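PDB 4KW3: initiator protein NS1 from Human bocavirus, which probably recognises the viral replication origin and nicks one DNA strand to start rolling-circle replication, a task of the N-terminal domain present here. Local coordinates for residues R9-P14 and D203-F208; A15-F20 and A199-P204; C101-Q106 and I118-E123. All coordinates share one frame; numbering follows the deposited sequence.

In the fold
The three contacts lie in the origin-recognition and nickase domain, around one region of its central sheet. Interaction 3 is the core: strands 101-109 and 114-122 form a hairpin held by regular backbone bonds and apolar side chains on both faces. Interaction 2 is also buried but more polar, tying the start of strand 15-21, the other neighbour of 114-122, to the loop ahead of helix 204-212 through a backbone bond, a threonine pair and a water. Interaction 1, partly at the surface, is mainly apolar, without hydrogen bonds between its segments, and presses the N-terminal loop onto the same helix start. Interactions 1 and 2 share Asp203 and Pro204, and Phe11 and Pro204 both rest on Ile119 of interaction 3.

Interaction 1: R9-P14 and D203-F208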
ATOM      1  N   ARG A   9     -16.655  10.668  -1.285  1.00 56.86           N
ATOM      2  CA  ARG A   9     -17.741  11.101  -0.400  1.00 50.74           C
ATOM      3  C   ARG A   9     -18.584   9.957   0.110  1.00 53.80           C
ATOM      4  O   ARG A   9     -19.415  10.132   1.006  1.00 59.18           O
ATOM      5  CB  ARG A   9     -18.632  12.121  -1.100  1.00 45.07           C
ATOM      6  CG  ARG A   9     -17.992  13.473  -1.261  1.00 40.23           C
ATOM      7  CD  ARG A   9     -18.784  14.400  -2.181  1.00 36.33           C
ATOM      8  NE  ARG A   9     -18.077  15.680  -2.279  1.00 55.31           N
ATOM      9  CZ  ARG A   9     -18.149  16.648  -1.365  1.00 52.36           C
ATOM     10  NH1 ARG A   9     -18.922  16.505  -0.292  1.00 42.48           N
ATOM     11  NH2 ARG A   9     -17.459  17.764  -1.529  1.00 51.83           N
ATOM     12  N   ALA A  10     -18.332   8.775  -0.440  1.00 49.57           N
ATOM     13  CA  ALA A  10     -19.133   7.609  -0.129  1.00 41.21           C
ATOM     14  C   ALA A  10     -18.316   6.320  -0.174  1.00 47.07           C
ATOM     15  O   ALA A  10     -17.424   6.168  -1.016  1.00 45.92           O
ATOM     16  CB  ALA A  10     -20.295   7.536  -1.102  1.00 35.63           C
ATOM     17  N   PHE A  11     -18.657   5.367   0.687  1.00 39.98           N
ATOM     18  CA  PHE A  11     -17.916   4.111   0.724  1.00 44.31           C
ATOM     19  C   PHE A  11     -18.825   2.907   0.976  1.00 46.32           C
ATOM     20  O   PHE A  11     -19.414   2.803   2.042  1.00 47.90           O
ATOM     21  CB  PHE A  11     -16.808   4.156   1.792  1.00 37.56           C
ATOM     22  CG  PHE A  11     -15.676   3.196   1.523  1.00 44.74           C
ATOM     23  CD1 PHE A  11     -15.821   1.834   1.786  1.00 37.72           C
ATOM     24  CD2 PHE A  11     -14.465   3.656   0.989  1.00 46.14           C
ATOM     25  CE1 PHE A  11     -14.792   0.940   1.520  1.00 36.56           C
ATOM     26  CE2 PHE A  11     -13.419   2.779   0.742  1.00 38.83           C
ATOM     27  CZ  PHE A  11     -13.588   1.406   1.002  1.00 41.30           C
ATOM     28  N   SER A  12     -18.894   1.993   0.002  1.00 45.76           N
ATOM     29  CA  SER A  12     -19.759   0.805   0.061  1.00 48.31           C
ATOM     30  C   SER A  12     -19.611  -0.039   1.318  1.00 50.47           C
ATOM     31  O   SER A  12     -18.498  -0.392   1.716  1.00 47.52           O
ATOM     32  CB  SER A  12     -19.496  -0.092  -1.147  1.00 52.48           C
ATOM     33  OG  SER A  12     -19.989   0.505  -2.328  1.00 59.45           O
ATOM     34  N   GLN A  13     -20.743  -0.400   1.914  1.00 48.31           N
ATOM     35  CA  GLN A  13     -20.745  -1.245   3.106  1.00 45.07           C
ATOM     36  C   GLN A  13     -21.246  -2.666   2.761  1.00 49.60           C
ATOM     37  O   GLN A  13     -21.893  -2.862   1.730  1.00 45.39           O
ATOM     38  CB  GLN A  13     -21.575  -0.586   4.218  1.00 49.74           C
ATOM     39  CG  GLN A  13     -21.000   0.721   4.766  1.00 53.36           C
ATOM     40  CD  GLN A  13     -20.510   0.595   6.191  1.00 69.06           C
ATOM     41  OE1 GLN A  13     -19.652  -0.242   6.510  1.00 78.54           O
ATOM     42  NE2 GLN A  13     -21.071   1.418   7.073  1.00 72.83           N
ATOM     43  N   PRO A  14     -20.883  -3.676   3.574  1.00 58.19           N
ATOM     44  CA  PRO A  14     -19.994  -3.588   4.738  1.00 52.36           C
ATOM     45  C   PRO A  14     -18.545  -3.425   4.270  1.00 52.49           C
ATOM     46  O   PRO A  14     -18.198  -3.895   3.171  1.00 55.99           O
ATOM     47  CB  PRO A  14     -20.193  -4.943   5.422  1.00 47.50           C
ATOM     48  CG  PRO A  14     -20.486  -5.880   4.295  1.00 44.01           C
ATOM     49  CD  PRO A  14     -21.285  -5.070   3.294  1.00 56.00           C
ATOM     50  N   ASP A 203     -16.702   2.827  10.022  1.00 55.52           N
ATOM     51  CA  ASP A 203     -16.547   4.099   9.318  1.00 44.50           C
ATOM     52  C   ASP A 203     -15.291   4.150   8.442  1.00 44.13           C
ATOM     53  O   ASP A 203     -14.293   4.762   8.821  1.00 44.15           O
ATOM     54  CB  ASP A 203     -16.537   5.233  10.345  1.00 32.49           C
ATOM     55  CG  ASP A 203     -16.833   6.585   9.729  1.00 45.53           C
ATOM     56  OD1 ASP A 203     -16.652   6.742   8.500  1.00 53.38           O
ATOM     57  OD2 ASP A 203     -17.286   7.484  10.474  1.00 48.36           O
ATOM     58  N   PRO A 204     -15.333   3.510   7.264  1.00 41.81           N
ATOM     59  CA  PRO A 204     -14.140   3.482   6.408  1.00 45.14           C
ATOM     60  C   PRO A 204     -13.560   4.864   6.054  1.00 43.66           C
ATOM     61  O   PRO A 204     -12.341   5.018   6.105  1.00 46.42           O
ATOM     62  CB  PRO A 204     -14.620   2.747   5.144  1.00 45.55           C
ATOM     63  CG  PRO A 204     -16.101   2.761   5.204  1.00 38.09           C
ATOM     64  CD  PRO A 204     -16.442   2.748   6.676  1.00 41.32           C
ATOM     65  N   LEU A 205     -14.395   5.842   5.712  1.00 44.76           N
ATOM     66  CA  LEU A 205     -13.882   7.187   5.427  1.00 44.72           C
ATOM     67  C   LEU A 205     -13.187   7.826   6.629  1.00 45.14           C
ATOM     68  O   LEU A 205     -12.149   8.464   6.471  1.00 44.23           O
ATOM     69  CB  LEU A 205     -14.976   8.128   4.910  1.00 34.86           C
ATOM     70  CG  LEU A 205     -15.518   7.699   3.546  1.00 41.85           C
ATOM     71  CD1 LEU A 205     -16.356   8.803   2.925  1.00 36.71           C
ATOM     72  CD2 LEU A 205     -14.392   7.242   2.623  1.00 39.11           C
ATOM     73  N   ARG A 206     -13.749   7.677   7.825  1.00 39.30           N
ATOM     74  CA  ARG A 206     -13.108   8.291   8.980  1.00 38.86           C
ATOM     75  C   ARG A 206     -11.813   7.596   9.345  1.00 36.70           C
ATOM     76  O   ARG A 206     -10.876   8.230   9.838  1.00 41.09           O
ATOM     77  CB  ARG A 206     -14.059   8.418  10.173  1.00 38.01           C
ATOM     78  CG  ARG A 206     -14.843   9.718  10.146  1.00 41.83           C
ATOM     79  CD  ARG A 206     -15.709   9.982  11.383  1.00 47.01           C
ATOM     80  NE  ARG A 206     -16.431  11.233  11.181  1.00 52.71           N
ATOM     81  CZ  ARG A 206     -17.554  11.334  10.481  1.00 55.75           C
ATOM     82  NH1 ARG A 206     -18.112  10.247   9.960  1.00 57.47           N
ATOM     83  NH2 ARG A 206     -18.129  12.519  10.321  1.00 53.02           N
ATOM     84  N   PHE A 207     -11.753   6.292   9.094  1.00 42.19           N
ATOM     85  CA  PHE A 207     -10.521   5.564   9.344  1.00 37.25           C
ATOM     86  C   PHE A 207      -9.450   6.026   8.351  1.00 42.29           C
ATOM     87  O   PHE A 207      -8.289   6.249   8.726  1.00 45.60           O
ATOM     88  CB  PHE A 207     -10.735   4.058   9.288  1.00 31.58           C
ATOM     89  CG  PHE A 207      -9.476   3.290   9.430  1.00 34.77           C
ATOM     90  CD1 PHE A 207      -8.852   3.194  10.667  1.00 35.68           C
ATOM     91  CD2 PHE A 207      -8.869   2.718   8.312  1.00 33.37           C
ATOM     92  CE1 PHE A 207      -7.660   2.522  10.813  1.00 36.84           C
ATOM     93  CE2 PHE A 207      -7.679   2.031   8.438  1.00 33.05           C
ATOM     94  CZ  PHE A 207      -7.066   1.930   9.689  1.00 39.74           C
ATOM     95  N   PHE A 208      -9.858   6.185   7.092  1.00 36.97           N
ATOM     96  CA  PHE A 208      -9.005   6.766   6.047  1.00 40.23           C
ATOM     97  C   PHE A 208      -8.513   8.160   6.441  1.00 44.04           C
ATOM     98  O   PHE A 208      -7.309   8.432   6.441  1.00 39.71           O
ATOM     99  CB  PHE A 208      -9.792   6.855   4.728  1.00 42.99           C
ATOM    100  CG  PHE A 208      -9.015   7.445   3.571  1.00 39.45           C
ATOM    101  CD1 PHE A 208      -7.732   6.998   3.264  1.00 34.60           C
ATOM    102  CD2 PHE A 208      -9.584   8.433   2.773  1.00 40.55           C
ATOM    103  CE1 PHE A 208      -7.027   7.528   2.192  1.00 37.14           C
ATOM    104  CE2 PHE A 208      -8.876   8.989   1.691  1.00 44.93           C
ATOM    105  CZ  PHE A 208      -7.593   8.530   1.400  1.00 39.79           C
TER
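In this Rep-type nuclease fold, the loop before strand 15-21 packs against the N-terminal turn of helix 204-212, which carries Tyr211, the predicted nuclease residue. Phe11 is the loop's main side chain. With CG anti to its backbone N (chi1 -156°), the side chain leaves the loop toward the helix. Its CB already lies near Pro204 CG (3.8 Å) and Leu205 CD2 (4.0 Å). From there the ring crosses both residues obliquely. Phe11 CD1 reaches Pro204 CG at 3.6 Å, while CB of the same proline sits over one ring face, 3.9 Å from the centroid and 20° off the normal, in a CH-pi contact. Leu205 CD2 approaches Phe11 CD2 obliquely from the same side of the ring, at 3.9 Å. The tip, CZ, runs on past the helix to the backbone of Asp102 and Ile119 in the sheet, so the ring is wedged between helix start and strands. Leu205 CD1 lies against the backbone of Arg9. The turn is fixed from its own side: Asp203 is the N-cap, taking the Arg206 N-H on OD1, and Arg206 NH1 forms a salt bridge in its guanidinium plane with the syn lone pair of Asp203 OD2 at 2.9 Å.

Interaction 2: A15-F20 and A199-P204; sequences AFTYVF and AQTVDP
Two threonines meet at about a right angle where the first strand, 15-21, of the central sheet of this HUH nuclease fold is joined to the loop leading into helix 204-212. Thr17 and Thr201 have the same first torsion, each with OG1 beside its own backbone N and CG2 anti to it (chi1 -59° and -58°). This brings hydroxyl to hydroxyl, Thr17 OG1 to Thr201 OG1, in a 2.8 Å hydrogen bond that either could donate. Two residues before Thr17, Ala15 O accepts from the backbone N of the same Thr201 at 2.8 Å, met in its carbonyl plane. Flanking this polar centre, the Phe16 ring presents an edge to Ala199 O, near the ring plane, while its CE2 approaches Gln200 CA at 3.6 Å. Beyond the threonines Ala15 CB points at the loop and packs on Pro204 CG (3.8 Å), closing the contact with an apolar patch. Thr17 is about 5 Å, side chain to side chain, from His117, a predicted metal ligand, so the junction lies beside the probable nuclease site. A water bridges the two segments, accepting from Thr17 N at 2.9 Å, probably donating to Ala199 O and bonding Thr201 OG1 at 3.1 Å.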
ATOM      1  N   ALA A  15     -17.732  -2.739   5.071  1.00 42.19           N
ATOM      2  CA  ALA A  15     -16.323  -2.500   4.735  1.00 41.48           C
ATOM      3  C   ALA A  15     -15.390  -3.182   5.727  1.00 43.97           C
ATOM      4  O   ALA A  15     -15.678  -3.263   6.922  1.00 40.37           O
ATOM      5  CB  ALA A  15     -16.011  -0.985   4.669  1.00 35.47           C
ATOM      6  N   PHE A  16     -14.254  -3.646   5.226  1.00 44.44           N
ATOM      7  CA  PHE A  16     -13.285  -4.334   6.065  1.00 41.72           C
ATOM      8  C   PHE A  16     -11.890  -3.811   5.776  1.00 36.35           C
ATOM      9  O   PHE A  16     -11.611  -3.320   4.675  1.00 35.71           O
ATOM     10  CB  PHE A  16     -13.383  -5.851   5.844  1.00 32.36           C
ATOM     11  CG  PHE A  16     -14.737  -6.398   6.157  1.00 40.72           C
ATOM     12  CD1 PHE A  16     -15.735  -6.417   5.183  1.00 39.06           C
ATOM     13  CD2 PHE A  16     -15.042  -6.845   7.453  1.00 35.46           C
ATOM     14  CE1 PHE A  16     -17.013  -6.892   5.486  1.00 45.28           C
ATOM     15  CE2 PHE A  16     -16.314  -7.326   7.761  1.00 40.80           C
ATOM     16  CZ  PHE A  16     -17.298  -7.351   6.774  1.00 46.05           C
ATOM     17  N   THR A  17     -11.023  -3.901   6.771  1.00 30.55           N
ATOM     18  CA  THR A  17      -9.661  -3.399   6.631  1.00 31.74           C
ATOM     19  C   THR A  17      -8.648  -4.518   6.866  1.00 39.66           C
ATOM     20  O   THR A  17      -8.724  -5.256   7.867  1.00 44.28           O
ATOM     21  CB  THR A  17      -9.422  -2.204   7.577  1.00 39.30           C
ATOM     22  OG1 THR A  17     -10.368  -1.169   7.270  1.00 36.20           O
ATOM     23  CG2 THR A  17      -7.972  -1.646   7.441  1.00 41.34           C
ATOM     24  N   TYR A  18      -7.727  -4.674   5.919  1.00 41.78           N
ATOM     25  CA  TYR A  18      -6.675  -5.688   6.036  1.00 38.37           C
ATOM     26  C   TYR A  18      -5.282  -5.058   6.080  1.00 41.31           C
ATOM     27  O   TYR A  18      -5.056  -3.950   5.567  1.00 39.65           O
ATOM     28  CB  TYR A  18      -6.719  -6.658   4.856  1.00 33.50           C
ATOM     29  CG  TYR A  18      -8.000  -7.457   4.714  1.00 40.47           C
ATOM     30  CD1 TYR A  18      -9.094  -6.943   4.027  1.00 36.71           C
ATOM     31  CD2 TYR A  18      -8.100  -8.740   5.237  1.00 39.43           C
ATOM     32  CE1 TYR A  18     -10.254  -7.686   3.869  1.00 35.95           C
ATOM     33  CE2 TYR A  18      -9.250  -9.473   5.103  1.00 40.79           C
ATOM     34  CZ  TYR A  18     -10.331  -8.945   4.418  1.00 41.34           C
ATOM     35  OH  TYR A  18     -11.493  -9.697   4.297  1.00 43.69           O
ATOM     36  N   VAL A  19      -4.339  -5.786   6.670  1.00 38.98           N
ATOM     37  CA  VAL A  19      -2.942  -5.412   6.572  1.00 34.62           C
ATOM     38  C   VAL A  19      -2.152  -6.540   5.926  1.00 38.50           C
ATOM     39  O   VAL A  19      -2.122  -7.671   6.427  1.00 40.39           O
ATOM     40  CB  VAL A  19      -2.309  -5.060   7.934  1.00 43.30           C
ATOM     41  CG1 VAL A  19      -0.815  -4.733   7.728  1.00 35.21           C
ATOM     42  CG2 VAL A  19      -3.007  -3.875   8.537  1.00 43.92           C
ATOM     43  N   PHE A  20      -1.516  -6.209   4.806  1.00 37.23           N
ATOM     44  CA  PHE A  20      -0.626  -7.116   4.106  1.00 35.78           C
ATOM     45  C   PHE A  20       0.812  -6.769   4.471  1.00 44.24           C
ATOM     46  O   PHE A  20       1.190  -5.613   4.403  1.00 43.89           O
ATOM     47  CB  PHE A  20      -0.818  -6.980   2.589  1.00 38.27           C
ATOM     48  CG  PHE A  20       0.310  -7.571   1.788  1.00 47.23           C
ATOM     49  CD1 PHE A  20       0.337  -8.929   1.504  1.00 45.10           C
ATOM     50  CD2 PHE A  20       1.353  -6.771   1.331  1.00 47.89           C
ATOM     51  CE1 PHE A  20       1.380  -9.479   0.783  1.00 45.30           C
ATOM     52  CE2 PHE A  20       2.400  -7.319   0.604  1.00 48.65           C
ATOM     53  CZ  PHE A  20       2.409  -8.674   0.324  1.00 44.47           C
ATOM     54  N   ALA A 199     -15.159  -7.300  13.078  1.00 68.32           N
ATOM     55  CA  ALA A 199     -14.154  -7.229  12.023  1.00 54.98           C
ATOM     56  C   ALA A 199     -14.566  -6.178  11.029  1.00 50.37           C
ATOM     57  O   ALA A 199     -13.788  -5.788  10.173  1.00 60.91           O
ATOM     58  CB  ALA A 199     -13.967  -8.568  11.329  1.00 52.49           C
ATOM     59  N   GLN A 200     -15.805  -5.726  11.138  1.00 50.97           N
ATOM     60  CA  GLN A 200     -16.317  -4.727  10.218  1.00 50.61           C
ATOM     61  C   GLN A 200     -15.789  -3.354  10.588  1.00 52.02           C
ATOM     62  O   GLN A 200     -15.841  -2.944  11.746  1.00 67.23           O
ATOM     63  CB  GLN A 200     -17.846  -4.728  10.237  1.00 48.31           C
ATOM     64  CG  GLN A 200     -18.502  -3.890   9.173  1.00 52.12           C
ATOM     65  CD  GLN A 200     -19.944  -4.320   8.894  1.00 61.71           C
ATOM     66  OE1 GLN A 200     -20.366  -5.424   9.273  1.00 75.02           O
ATOM     67  NE2 GLN A 200     -20.704  -3.451   8.231  1.00 48.37           N
ATOM     68  N   THR A 201     -15.292  -2.648   9.583  1.00 39.39           N
ATOM     69  CA  THR A 201     -14.884  -1.264   9.724  1.00 39.33           C
ATOM     70  C   THR A 201     -16.135  -0.382   9.594  1.00 44.01           C
ATOM     71  O   THR A 201     -16.642  -0.135   8.492  1.00 45.65           O
ATOM     72  CB  THR A 201     -13.821  -0.889   8.649  1.00 42.22           C
ATOM     73  OG1 THR A 201     -12.696  -1.764   8.773  1.00 47.95           O
ATOM     74  CG2 THR A 201     -13.348   0.563   8.799  1.00 36.33           C
ATOM     75  N   VAL A 202     -16.640   0.071  10.737  1.00 54.00           N
ATOM     76  CA  VAL A 202     -17.879   0.843  10.771  1.00 52.82           C
ATOM     77  C   VAL A 202     -17.809   2.100   9.913  1.00 51.50           C
ATOM     78  O   VAL A 202     -18.733   2.402   9.161  1.00 56.97           O
ATOM     79  CB  VAL A 202     -18.219   1.285  12.185  1.00 54.55           C
ATOM     80  CG1 VAL A 202     -19.596   1.900  12.180  1.00 57.41           C
ATOM     81  CG2 VAL A 202     -18.161   0.102  13.145  1.00 58.22           C
ATOM     82  N   ASP A 203     -16.702   2.827  10.022  1.00 55.52           N
ATOM     83  CA  ASP A 203     -16.547   4.099   9.318  1.00 44.50           C
ATOM     84  C   ASP A 203     -15.291   4.150   8.442  1.00 44.13           C
ATOM     85  O   ASP A 203     -14.293   4.762   8.821  1.00 44.15           O
ATOM     86  CB  ASP A 203     -16.537   5.233  10.345  1.00 32.49           C
ATOM     87  CG  ASP A 203     -16.833   6.585   9.729  1.00 45.53           C
ATOM     88  OD1 ASP A 203     -16.652   6.742   8.500  1.00 53.38           O
ATOM     89  OD2 ASP A 203     -17.286   7.484  10.474  1.00 48.36           O
ATOM     90  N   PRO A 204     -15.333   3.510   7.264  1.00 41.81           N
ATOM     91  CA  PRO A 204     -14.140   3.482   6.408  1.00 45.14           C
ATOM     92  C   PRO A 204     -13.560   4.864   6.054  1.00 43.66           C
ATOM     93  O   PRO A 204     -12.341   5.018   6.105  1.00 46.42           O
ATOM     94  CB  PRO A 204     -14.620   2.747   5.144  1.00 45.55           C
ATOM     95  CG  PRO A 204     -16.101   2.761   5.204  1.00 38.09           C
ATOM     96  CD  PRO A 204     -16.442   2.748   6.676  1.00 41.32           C
TER
HETATM   97  O   HOH W   1     -11.750  -4.669   9.439  1.00 44.97           O

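Interaction 3: C101-Q106 and I118-E123; sequences CDIIVQ and IIVGGE
Ile103, Val105, Ile118 and Val120 line one face of the antiparallel hairpin 101-109/114-122, and their side chains form the apolar centre of this contact. They meet in cross-strand, non-hydrogen-bonded pairs whose members lie side by side and point the same way. Ile103 CG1 touches Val120 CG2 at 4.1 Å, and Val105 CG2 touches Ile118 CG1 at 4.0 Å. In each pair the touching Ile CG1 lies beside its own backbone N, so that it runs alongside the valine methyl CG2 of the partner strand. On the reverse face Ile104 and Ile119 form a hydrogen-bonded pair and approach most closely at their branch points, CB to CB at 4.4 Å.

The backbone ladder frames these side chains. Ile104 N donates to Ile119 O (2.9 Å) and Ile119 N to Ile104 O (2.8 Å); two residues along, Asp102 and Gly121 exchange the same pair of bonds, all four within the carbonyl planes. The short strand axes run 4.7 Å apart at 177°. Farther out, Gly122 adopts a phi of 147°, where a CB would collide with the preceding carbonyl oxygen. At the polar edge, Asp102 OD2 accepts from Ser12 N and OD1 from Asn248 ND2, so the carboxylate clamps two loops to the strand end.

Helix 74-94 covers the Ile103, Val105 and Ile118 face, whereas Phe11 and helix 204-212 cover Ile104 and Ile119. Strand 15-21 flanks 114-122 and strand 241-247 flanks 101-109, both antiparallel. Toward the hairpin turn the same two strands carry the predicted metal ligands, Glu108 on one and His115 and His117 on the other, consistent with the hairpin setting them beside helix 204-212, which carries Tyr211, the predicted nuclease residue.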
ATOM      1  N   CYS A 101     -17.611  -2.233  -5.883  1.00 46.85           N
ATOM      2  CA  CYS A 101     -16.957  -2.105  -4.589  1.00 51.14           C
ATOM      3  C   CYS A 101     -16.192  -0.801  -4.461  1.00 50.49           C
ATOM      4  O   CYS A 101     -15.886  -0.147  -5.443  1.00 54.20           O
ATOM      5  CB  CYS A 101     -15.981  -3.254  -4.402  1.00 52.13           C
ATOM      6  SG  CYS A 101     -14.832  -3.342  -5.757  1.00 51.34           S
ATOM      7  N   ASP A 102     -15.868  -0.427  -3.237  1.00 49.27           N
ATOM      8  CA  ASP A 102     -14.949   0.669  -3.037  1.00 49.93           C
ATOM      9  C   ASP A 102     -13.671   0.119  -2.444  1.00 48.92           C
ATOM     10  O   ASP A 102     -13.709  -0.777  -1.588  1.00 50.70           O
ATOM     11  CB  ASP A 102     -15.556   1.762  -2.158  1.00 55.89           C
ATOM     12  CG  ASP A 102     -16.631   2.564  -2.880  1.00 57.54           C
ATOM     13  OD1 ASP A 102     -16.268   3.288  -3.836  1.00 57.24           O
ATOM     14  OD2 ASP A 102     -17.821   2.503  -2.473  1.00 55.00           O
ATOM     15  N   ILE A 103     -12.541   0.627  -2.928  1.00 40.96           N
ATOM     16  CA  ILE A 103     -11.244   0.134  -2.476  1.00 40.35           C
ATOM     17  C   ILE A 103     -10.261   1.282  -2.256  1.00 43.94           C
ATOM     18  O   ILE A 103     -10.026   2.092  -3.157  1.00 41.24           O
ATOM     19  CB  ILE A 103     -10.632  -0.844  -3.512  1.00 34.96           C
ATOM     20  CG1 ILE A 103     -11.559  -2.048  -3.726  1.00 33.39           C
ATOM     21  CG2 ILE A 103      -9.226  -1.301  -3.078  1.00 30.98           C
ATOM     22  CD1 ILE A 103     -11.268  -2.820  -4.975  1.00 32.84           C
ATOM     23  N   ILE A 104      -9.689   1.348  -1.055  1.00 42.39           N
ATOM     24  CA  ILE A 104      -8.524   2.193  -0.810  1.00 34.08           C
ATOM     25  C   ILE A 104      -7.331   1.306  -0.430  1.00 40.39           C
ATOM     26  O   ILE A 104      -7.484   0.351   0.351  1.00 44.26           O
ATOM     27  CB  ILE A 104      -8.778   3.214   0.289  1.00 36.70           C
ATOM     28  CG1 ILE A 104      -9.893   4.180  -0.143  1.00 36.41           C
ATOM     29  CG2 ILE A 104      -7.457   3.954   0.647  1.00 30.90           C
ATOM     30  CD1 ILE A 104     -10.485   5.026   1.008  1.00 29.68           C
ATOM     31  N   VAL A 105      -6.161   1.602  -1.003  1.00 34.46           N
ATOM     32  CA  VAL A 105      -4.929   0.892  -0.670  1.00 38.75           C
ATOM     33  C   VAL A 105      -3.845   1.925  -0.400  1.00 44.79           C
ATOM     34  O   VAL A 105      -3.721   2.924  -1.121  1.00 45.54           O
ATOM     35  CB  VAL A 105      -4.467  -0.125  -1.785  1.00 42.12           C
ATOM     36  CG1 VAL A 105      -3.111  -0.749  -1.453  1.00 35.47           C
ATOM     37  CG2 VAL A 105      -5.468  -1.239  -1.975  1.00 32.67           C
ATOM     38  N   GLN A 106      -3.089   1.697   0.668  1.00 41.53           N
ATOM     39  CA  GLN A 106      -1.953   2.540   0.994  1.00 31.98           C
ATOM     40  C   GLN A 106      -0.758   1.693   1.438  1.00 38.47           C
ATOM     41  O   GLN A 106      -0.840   0.929   2.404  1.00 39.69           O
ATOM     42  CB  GLN A 106      -2.321   3.532   2.090  1.00 30.96           C
ATOM     43  CG  GLN A 106      -1.197   4.480   2.493  1.00 31.07           C
ATOM     44  CD  GLN A 106      -1.712   5.680   3.272  1.00 39.99           C
ATOM     45  OE1 GLN A 106      -2.438   6.525   2.730  1.00 37.41           O
ATOM     46  NE2 GLN A 106      -1.356   5.752   4.551  1.00 40.09           N
ATOM     47  N   ILE A 118      -5.459  -2.083   3.288  1.00 28.34           N
ATOM     48  CA  ILE A 118      -6.524  -2.159   2.296  1.00 34.60           C
ATOM     49  C   ILE A 118      -7.864  -1.954   2.985  1.00 38.68           C
ATOM     50  O   ILE A 118      -8.224  -2.707   3.888  1.00 38.13           O
ATOM     51  CB  ILE A 118      -6.561  -3.549   1.623  1.00 39.87           C
ATOM     52  CG1 ILE A 118      -5.193  -3.900   1.049  1.00 40.64           C
ATOM     53  CG2 ILE A 118      -7.661  -3.643   0.558  1.00 29.66           C
ATOM     54  CD1 ILE A 118      -4.460  -4.943   1.835  1.00 36.86           C
ATOM     55  N   ILE A 119      -8.603  -0.939   2.565  1.00 42.51           N
ATOM     56  CA  ILE A 119      -9.995  -0.826   2.976  1.00 49.97           C
ATOM     57  C   ILE A 119     -10.847  -1.227   1.780  1.00 46.20           C
ATOM     58  O   ILE A 119     -10.759  -0.628   0.707  1.00 49.74           O
ATOM     59  CB  ILE A 119     -10.381   0.604   3.434  1.00 40.84           C
ATOM     60  CG1 ILE A 119      -9.389   1.138   4.464  1.00 34.92           C
ATOM     61  CG2 ILE A 119     -11.765   0.606   4.035  1.00 36.23           C
ATOM     62  CD1 ILE A 119      -9.533   2.599   4.700  1.00 30.76           C
ATOM     63  N   VAL A 120     -11.660  -2.253   1.961  1.00 39.08           N
ATOM     64  CA  VAL A 120     -12.505  -2.728   0.883  1.00 37.26           C
ATOM     65  C   VAL A 120     -13.945  -2.981   1.351  1.00 46.55           C
ATOM     66  O   VAL A 120     -14.190  -3.524   2.447  1.00 42.76           O
ATOM     67  CB  VAL A 120     -11.901  -3.983   0.241  1.00 35.81           C
ATOM     68  CG1 VAL A 120     -11.533  -5.023   1.311  1.00 30.91           C
ATOM     69  CG2 VAL A 120     -12.840  -4.546  -0.792  1.00 31.49           C
ATOM     70  N   GLY A 121     -14.899  -2.582   0.514  1.00 39.82           N
ATOM     71  CA  GLY A 121     -16.296  -2.717   0.861  1.00 40.62           C
ATOM     72  C   GLY A 121     -17.179  -2.942  -0.346  1.00 48.18           C
ATOM     73  O   GLY A 121     -16.936  -2.402  -1.428  1.00 49.59           O
ATOM     74  N   GLY A 122     -18.234  -3.719  -0.148  1.00 49.02           N
ATOM     75  CA  GLY A 122     -19.131  -4.050  -1.231  1.00 49.08           C
ATOM     76  C   GLY A 122     -19.717  -5.429  -1.068  1.00 54.76           C
ATOM     77  O   GLY A 122     -19.351  -6.159  -0.145  1.00 60.53           O
ATOM     78  N   GLU A 123     -20.637  -5.762  -1.971  1.00 57.24           N
ATOM     79  CA  GLU A 123     -21.350  -7.035  -1.992  1.00 53.95           C
ATOM     80  C   GLU A 123     -20.355  -8.174  -2.134  1.00 55.49           C
ATOM     81  O   GLU A 123     -19.390  -8.047  -2.873  1.00 59.73           O
ATOM     82  CB  GLU A 123     -22.337  -7.048  -3.163  1.00 54.07           C
ATOM     83  CG  GLU A 123     -23.507  -7.990  -3.014  1.00 75.48           C
ATOM     84  CD  GLU A 123     -24.569  -7.772  -4.083  1.00 88.67           C
ATOM     85  OE1 GLU A 123     -24.274  -7.109  -5.101  1.00 95.37           O
ATOM     86  OE2 GLU A 123     -25.706  -8.251  -3.893  1.00 91.88           O
TER